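Local atomic coordinates of dihydropteridine reductase (Dictyostelium discoideum, PDB entry 3ORF), a protein that catalyses the NADH- or NADPH-dependent reduction of quinonoid dihydropteridines to tetrahydropteridines, working as a homodimer of the short-chain dehydrogenase/reductase family. Residues 78-92 and 128-142. Sequence-based numbering, arbitrary orientation.
Sequences IEKINSKSIKVDTFV and HIGAKLLNQGGLFVL
Two neighbouring helix-to-strand units of a Rossmann fold meet here: strands 88-93 and 138-143 run parallel in mid-sheet, while the helices leading into them, 71-82 and 108-133, lie side by side on one face. The pairing of these strands begins with Leu-139 N donating to Asp-89 O (2.9 Å); Phe-91 N then donates to Leu-139 O nearly along the C=O axis (2.7 Å), and Phe-91 O accepts Val-141 N. Upstream, Val-88 N and O bond to Leu-133 O and Asn-135 N, bracketing Leu-134 of the short strand 134-135, before a type II turn leads to strand 138-143. On the face that bears Phe-91 and Phe-140, against helix 108-133, the two rings are near parallel (21°) but slid, centroids 5.1 Å apart, and Ile-129 CG2 reaches Phe-91 CE1 at 3.7 Å. The opposite face, bearing Thr-90, Leu-139 and Val-141, is covered by helix 213-225. Between the helices, Ile-78 is a knob among His-128, Ile-129, Lys-132 and Leu-133. Its CG2, anti to the backbone N, meets Lys-132 CB at 3.7 Å and lies beside Leu-133 CD2, while CG1 comes to the His-128 ring edge, 3.7 Å from CD2. Bent at chi2 (-58°), Lys-87 turns NZ back to Lys-132 O, at 3.3 Å. Asp-89 OD1 is held by Asn-24 N, while Asn-135 ND2 donates a hydrogen bond to Asp-89 OD2 from above the carboxylate plane, at 3.3 Å.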
loop_
_atom_site.group_PDB
_atom_site.type_symbol
_atom_site.label_atom_id
_atom_site.label_comp_id
_atom_site.label_asym_id
_atom_site.label_seq_id
_atom_site.Cartn_x
_atom_site.Cartn_y
_atom_site.Cartn_z
ATOM N N ILE A 78 -8.121 -4.107 -21.489
ATOM C CA ILE A 78 -6.947 -3.701 -22.294
ATOM C C ILE A 78 -6.998 -4.448 -23.611
ATOM O O ILE A 78 -6.849 -3.831 -24.674
ATOM C CB ILE A 78 -5.593 -4.064 -21.691
ATOM C CG1 ILE A 78 -5.385 -3.415 -20.333
ATOM C CG2 ILE A 78 -4.465 -3.627 -22.625
ATOM C CD1 ILE A 78 -5.673 -1.946 -20.346
ATOM N N GLU A 79 -7.229 -5.765 -23.545
ATOM C CA GLU A 79 -7.316 -6.547 -24.801
ATOM C C GLU A 79 -8.409 -6.009 -25.747
ATOM O O GLU A 79 -8.173 -5.920 -26.930
ATOM C CB GLU A 79 -7.363 -8.075 -24.520
ATOM C CG GLU A 79 -6.045 -8.577 -23.774
ATOM C CD GLU A 79 -6.005 -10.070 -23.389
ATOM O OE1 GLU A 79 -7.035 -10.690 -22.979
ATOM O OE2 GLU A 79 -4.894 -10.618 -23.507
ATOM N N LYS A 80 -9.543 -5.549 -25.184
ATOM C CA LYS A 80 -10.632 -4.935 -25.954
ATOM C C LYS A 80 -10.247 -3.625 -26.577
ATOM O O LYS A 80 -10.532 -3.397 -27.736
ATOM C CB LYS A 80 -11.880 -4.693 -25.105
ATOM C CG LYS A 80 -12.766 -5.882 -24.834
ATOM C CD LYS A 80 -13.890 -5.456 -23.878
ATOM C CE LYS A 80 -14.634 -6.661 -23.299
ATOM N NZ LYS A 80 -15.555 -6.229 -22.202
ATOM N N ILE A 81 -9.627 -2.743 -25.807
ATOM C CA ILE A 81 -9.297 -1.399 -26.278
ATOM C C ILE A 81 -8.182 -1.440 -27.343
ATOM O O ILE A 81 -8.119 -0.614 -28.289
ATOM C CB ILE A 81 -8.817 -0.546 -25.091
ATOM C CG1 ILE A 81 -9.989 -0.242 -24.134
ATOM C CG2 ILE A 81 -8.160 0.720 -25.590
ATOM C CD1 ILE A 81 -9.606 0.436 -22.872
ATOM N N ASN A 82 -7.288 -2.400 -27.133
ATOM C CA ASN A 82 -6.139 -2.695 -28.002
ATOM C C ASN A 82 -6.633 -3.161 -29.382
ATOM O O ASN A 82 -6.344 -2.511 -30.394
ATOM C CB ASN A 82 -5.278 -3.789 -27.341
ATOM C CG ASN A 82 -3.801 -3.592 -27.559
ATOM O OD1 ASN A 82 -3.137 -2.850 -26.825
ATOM N ND2 ASN A 82 -3.270 -4.274 -28.567
ATOM N N SER A 83 -7.398 -4.256 -29.405
ATOM C CA SER A 83 -8.051 -4.745 -30.644
ATOM C C SER A 83 -8.964 -3.709 -31.351
ATOM O O SER A 83 -9.462 -3.986 -32.410
ATOM C CB SER A 83 -8.829 -6.046 -30.369
ATOM O OG SER A 83 -10.158 -5.814 -29.876
ATOM N N LYS A 84 -9.180 -2.533 -30.751
ATOM C CA LYS A 84 -9.893 -1.415 -31.402
ATOM C C LYS A 84 -8.891 -0.389 -31.941
ATOM O O LYS A 84 -9.265 0.680 -32.409
ATOM C CB LYS A 84 -10.833 -0.722 -30.396
ATOM C CG LYS A 84 -12.188 -1.370 -30.280
ATOM C CD LYS A 84 -12.984 -0.774 -29.139
ATOM C CE LYS A 84 -14.447 -0.460 -29.517
ATOM N NZ LYS A 84 -15.221 -1.596 -30.137
ATOM N N SER A 85 -7.605 -0.700 -31.802
ATOM C CA SER A 85 -6.525 0.158 -32.281
ATOM C C SER A 85 -6.313 1.553 -31.607
ATOM O O SER A 85 -5.656 2.432 -32.177
ATOM C CB SER A 85 -6.588 0.300 -33.816
ATOM O OG SER A 85 -5.362 0.786 -34.314
ATOM N N ILE A 86 -6.790 1.773 -30.404
ATOM C CA ILE A 86 -6.552 3.117 -29.857
ATOM C C ILE A 86 -5.401 3.124 -28.848
ATOM O O ILE A 86 -5.208 2.152 -28.099
ATOM C CB ILE A 86 -7.843 3.774 -29.290
ATOM C CG1 ILE A 86 -8.638 2.785 -28.422
ATOM C CG2 ILE A 86 -8.794 4.254 -30.436
ATOM C CD1 ILE A 86 -8.205 2.808 -26.934
ATOM N N LYS A 87 -4.618 4.189 -28.870
ATOM C CA LYS A 87 -3.588 4.407 -27.860
ATOM C C LYS A 87 -3.920 5.726 -27.213
ATOM O O LYS A 87 -4.670 6.512 -27.793
ATOM C CB LYS A 87 -2.202 4.476 -28.512
ATOM C CG LYS A 87 -1.742 3.168 -29.125
ATOM C CD LYS A 87 -1.715 2.036 -28.083
ATOM C CE LYS A 87 -0.893 0.826 -28.551
ATOM N NZ LYS A 87 -1.330 -0.389 -27.815
ATOM N N VAL A 88 -3.404 6.008 -26.029
ATOM C CA VAL A 88 -3.929 7.183 -25.366
ATOM C C VAL A 88 -2.858 8.158 -25.022
ATOM O O VAL A 88 -1.745 7.756 -24.698
ATOM C CB VAL A 88 -4.911 6.867 -24.159
ATOM C CG1 VAL A 88 -5.952 5.760 -24.518
ATOM C CG2 VAL A 88 -4.225 6.517 -22.917
ATOM N N ASP A 89 -3.176 9.433 -25.140
ATOM C CA ASP A 89 -2.196 10.480 -24.881
ATOM C C ASP A 89 -2.148 10.931 -23.400
ATOM O O ASP A 89 -1.133 11.512 -22.953
ATOM C CB ASP A 89 -2.551 11.695 -25.736
ATOM C CG ASP A 89 -2.478 11.394 -27.273
ATOM O OD1 ASP A 89 -3.560 11.200 -27.950
ATOM O OD2 ASP A 89 -1.357 11.271 -27.773
ATOM N N THR A 90 -3.287 10.780 -22.715
ATOM C CA THR A 90 -3.433 11.062 -21.335
ATOM C C THR A 90 -4.254 9.943 -20.668
ATOM O O THR A 90 -5.331 9.554 -21.166
ATOM C CB THR A 90 -4.171 12.355 -21.118
ATOM O OG1 THR A 90 -3.346 13.447 -21.533
ATOM C CG2 THR A 90 -4.533 12.494 -19.639
ATOM N N PHE A 91 -3.722 9.418 -19.560
ATOM C CA PHE A 91 -4.443 8.441 -18.750
ATOM C C PHE A 91 -4.672 9.038 -17.374
ATOM O O PHE A 91 -3.751 9.667 -16.813
ATOM C CB PHE A 91 -3.660 7.132 -18.617
ATOM C CG PHE A 91 -4.236 6.225 -17.570
ATOM C CD1 PHE A 91 -5.286 5.357 -17.883
ATOM C CD2 PHE A 91 -3.813 6.319 -16.223
ATOM C CE1 PHE A 91 -5.904 4.583 -16.885
ATOM C CE2 PHE A 91 -4.393 5.512 -15.229
ATOM C CZ PHE A 91 -5.463 4.624 -15.592
ATOM N N VAL A 92 -5.867 8.914 -16.821
ATOM C CA VAL A 92 -6.132 9.463 -15.454
ATOM C C VAL A 92 -6.824 8.423 -14.629
ATOM O O VAL A 92 -7.819 7.849 -15.067
ATOM C CB VAL A 92 -7.059 10.673 -15.500
ATOM C CG1 VAL A 92 -7.378 11.175 -14.027
ATOM C CG2 VAL A 92 -6.422 11.796 -16.314
ATOM N N HIS A 128 -0.557 -1.121 -15.213
ATOM C CA HIS A 128 -0.672 -2.004 -16.388
ATOM C C HIS A 128 -1.297 -1.351 -17.652
ATOM O O HIS A 128 -0.798 -1.499 -18.747
ATOM C CB HIS A 128 -1.473 -3.251 -16.001
ATOM C CG HIS A 128 -1.607 -4.237 -17.127
ATOM N ND1 HIS A 128 -0.630 -5.159 -17.419
ATOM C CD2 HIS A 128 -2.571 -4.389 -18.075
ATOM C CE1 HIS A 128 -0.997 -5.865 -18.481
ATOM N NE2 HIS A 128 -2.159 -5.405 -18.909
ATOM N N ILE A 129 -2.420 -0.647 -17.467
ATOM C CA ILE A 129 -3.180 -0.023 -18.555
ATOM C C ILE A 129 -2.306 0.987 -19.247
ATOM O O ILE A 129 -2.286 1.023 -20.495
ATOM C CB ILE A 129 -4.455 0.629 -17.993
ATOM C CG1 ILE A 129 -5.506 -0.440 -17.630
ATOM C CG2 ILE A 129 -5.065 1.593 -18.979
ATOM C CD1 ILE A 129 -6.584 0.058 -16.822
ATOM N N GLY A 130 -1.574 1.802 -18.451
ATOM C CA GLY A 130 -0.606 2.736 -18.993
ATOM C C GLY A 130 0.556 2.082 -19.718
ATOM O O GLY A 130 0.890 2.419 -20.878
ATOM N N ALA A 131 1.230 1.151 -19.069
ATOM C CA ALA A 131 2.264 0.410 -19.805
ATOM C C ALA A 131 1.752 -0.111 -21.169
ATOM O O ALA A 131 2.467 -0.050 -22.174
ATOM C CB ALA A 131 2.779 -0.734 -18.986
ATOM N N LYS A 132 0.512 -0.604 -21.224
ATOM C CA LYS A 132 0.037 -1.206 -22.507
ATOM C C LYS A 132 -0.510 -0.199 -23.520
ATOM O O LYS A 132 -0.322 -0.396 -24.710
ATOM C CB LYS A 132 -0.985 -2.358 -22.306
ATOM C CG LYS A 132 -0.416 -3.684 -21.725
ATOM C CD LYS A 132 0.730 -4.313 -22.537
ATOM C CE LYS A 132 1.018 -5.778 -22.121
ATOM N NZ LYS A 132 2.439 -6.092 -21.797
ATOM N N LEU A 133 -1.170 0.872 -23.065
ATOM C CA LEU A 133 -1.934 1.730 -23.981
ATOM C C LEU A 133 -1.406 3.166 -24.123
ATOM O O LEU A 133 -1.909 3.942 -25.000
ATOM C CB LEU A 133 -3.390 1.820 -23.531
ATOM C CG LEU A 133 -4.241 0.541 -23.438
ATOM C CD1 LEU A 133 -5.704 0.809 -22.987
ATOM C CD2 LEU A 133 -4.229 -0.279 -24.758
ATOM N N LEU A 134 -0.440 3.561 -23.285
ATOM C CA LEU A 134 -0.025 4.947 -23.317
ATOM C C LEU A 134 0.881 5.177 -24.529
ATOM O O LEU A 134 1.678 4.313 -24.882
ATOM C CB LEU A 134 0.678 5.318 -22.018
ATOM C CG LEU A 134 0.718 6.809 -21.700
ATOM C CD1 LEU A 134 -0.718 7.323 -21.476
ATOM C CD2 LEU A 134 1.687 7.130 -20.508
ATOM N N ASN A 135 0.696 6.301 -25.215
ATOM C CA ASN A 135 1.595 6.700 -26.303
ATOM C C ASN A 135 2.867 7.269 -25.689
ATOM O O ASN A 135 2.874 7.823 -24.532
ATOM C CB ASN A 135 0.974 7.817 -27.087
ATOM C CG ASN A 135 0.022 7.333 -28.189
ATOM O OD1 ASN A 135 0.221 6.283 -28.789
ATOM N ND2 ASN A 135 -1.049 8.090 -28.401
ATOM N N GLN A 136 3.949 7.155 -26.440
ATOM C CA GLN A 136 5.204 7.764 -26.052
ATOM C C GLN A 136 4.867 9.241 -25.796
ATOM O O GLN A 136 3.996 9.781 -26.489
ATOM C CB GLN A 136 6.285 7.613 -27.157
ATOM C CG GLN A 136 6.516 6.096 -27.502
ATOM C CD GLN A 136 7.723 5.828 -28.407
ATOM O OE1 GLN A 136 7.843 6.381 -29.501
ATOM N NE2 GLN A 136 8.607 4.977 -27.948
ATOM N N GLY A 137 5.561 9.869 -24.844
ATOM C CA GLY A 137 5.323 11.278 -24.533
ATOM C C GLY A 137 4.034 11.501 -23.751
ATOM O O GLY A 137 3.725 12.634 -23.401
ATOM N N GLY A 138 3.319 10.424 -23.417
ATOM C CA GLY A 138 1.983 10.513 -22.762
ATOM C C GLY A 138 1.979 11.038 -21.330
ATOM O O GLY A 138 3.036 11.136 -20.667
ATOM N N LEU A 139 0.793 11.356 -20.828
ATOM C CA LEU A 139 0.638 11.865 -19.497
ATOM C C LEU A 139 -0.106 10.812 -18.706
ATOM O O LEU A 139 -1.178 10.303 -19.140
ATOM C CB LEU A 139 -0.224 13.108 -19.508
ATOM C CG LEU A 139 -0.535 13.685 -18.111
ATOM C CD1 LEU A 139 0.773 14.139 -17.473
ATOM C CD2 LEU A 139 -1.468 14.870 -18.309
ATOM N N PHE A 140 0.436 10.483 -17.545
ATOM C CA PHE A 140 -0.149 9.428 -16.763
ATOM C C PHE A 140 -0.406 9.925 -15.338
ATOM O O PHE A 140 0.547 10.226 -14.596
ATOM C CB PHE A 140 0.835 8.266 -16.736
ATOM C CG PHE A 140 0.409 7.136 -15.875
ATOM C CD1 PHE A 140 -0.264 6.044 -16.430
ATOM C CD2 PHE A 140 0.705 7.134 -14.526
ATOM C CE1 PHE A 140 -0.622 4.958 -15.621
ATOM C CE2 PHE A 140 0.331 6.080 -13.737
ATOM C CZ PHE A 140 -0.347 5.001 -14.282
ATOM N N VAL A 141 -1.662 9.998 -14.927
ATOM C CA VAL A 141 -1.928 10.591 -13.626
ATOM C C VAL A 141 -2.701 9.722 -12.711
ATOM O O VAL A 141 -3.766 9.327 -13.088
ATOM C CB VAL A 141 -2.675 11.924 -13.778
ATOM C CG1 VAL A 141 -3.002 12.552 -12.393
ATOM C CG2 VAL A 141 -1.768 12.890 -14.551
ATOM N N LEU A 142 -2.188 9.466 -11.477
ATOM C CA LEU A 142 -2.999 8.820 -10.452
ATOM C C LEU A 142 -3.485 9.843 -9.414
ATOM O O LEU A 142 -2.761 10.786 -9.060
ATOM C CB LEU A 142 -2.194 7.706 -9.749
ATOM C CG LEU A 142 -1.586 6.605 -10.620
ATOM C CD1 LEU A 142 -0.963 5.432 -9.795
ATOM C CD2 LEU A 142 -2.751 6.071 -11.473
#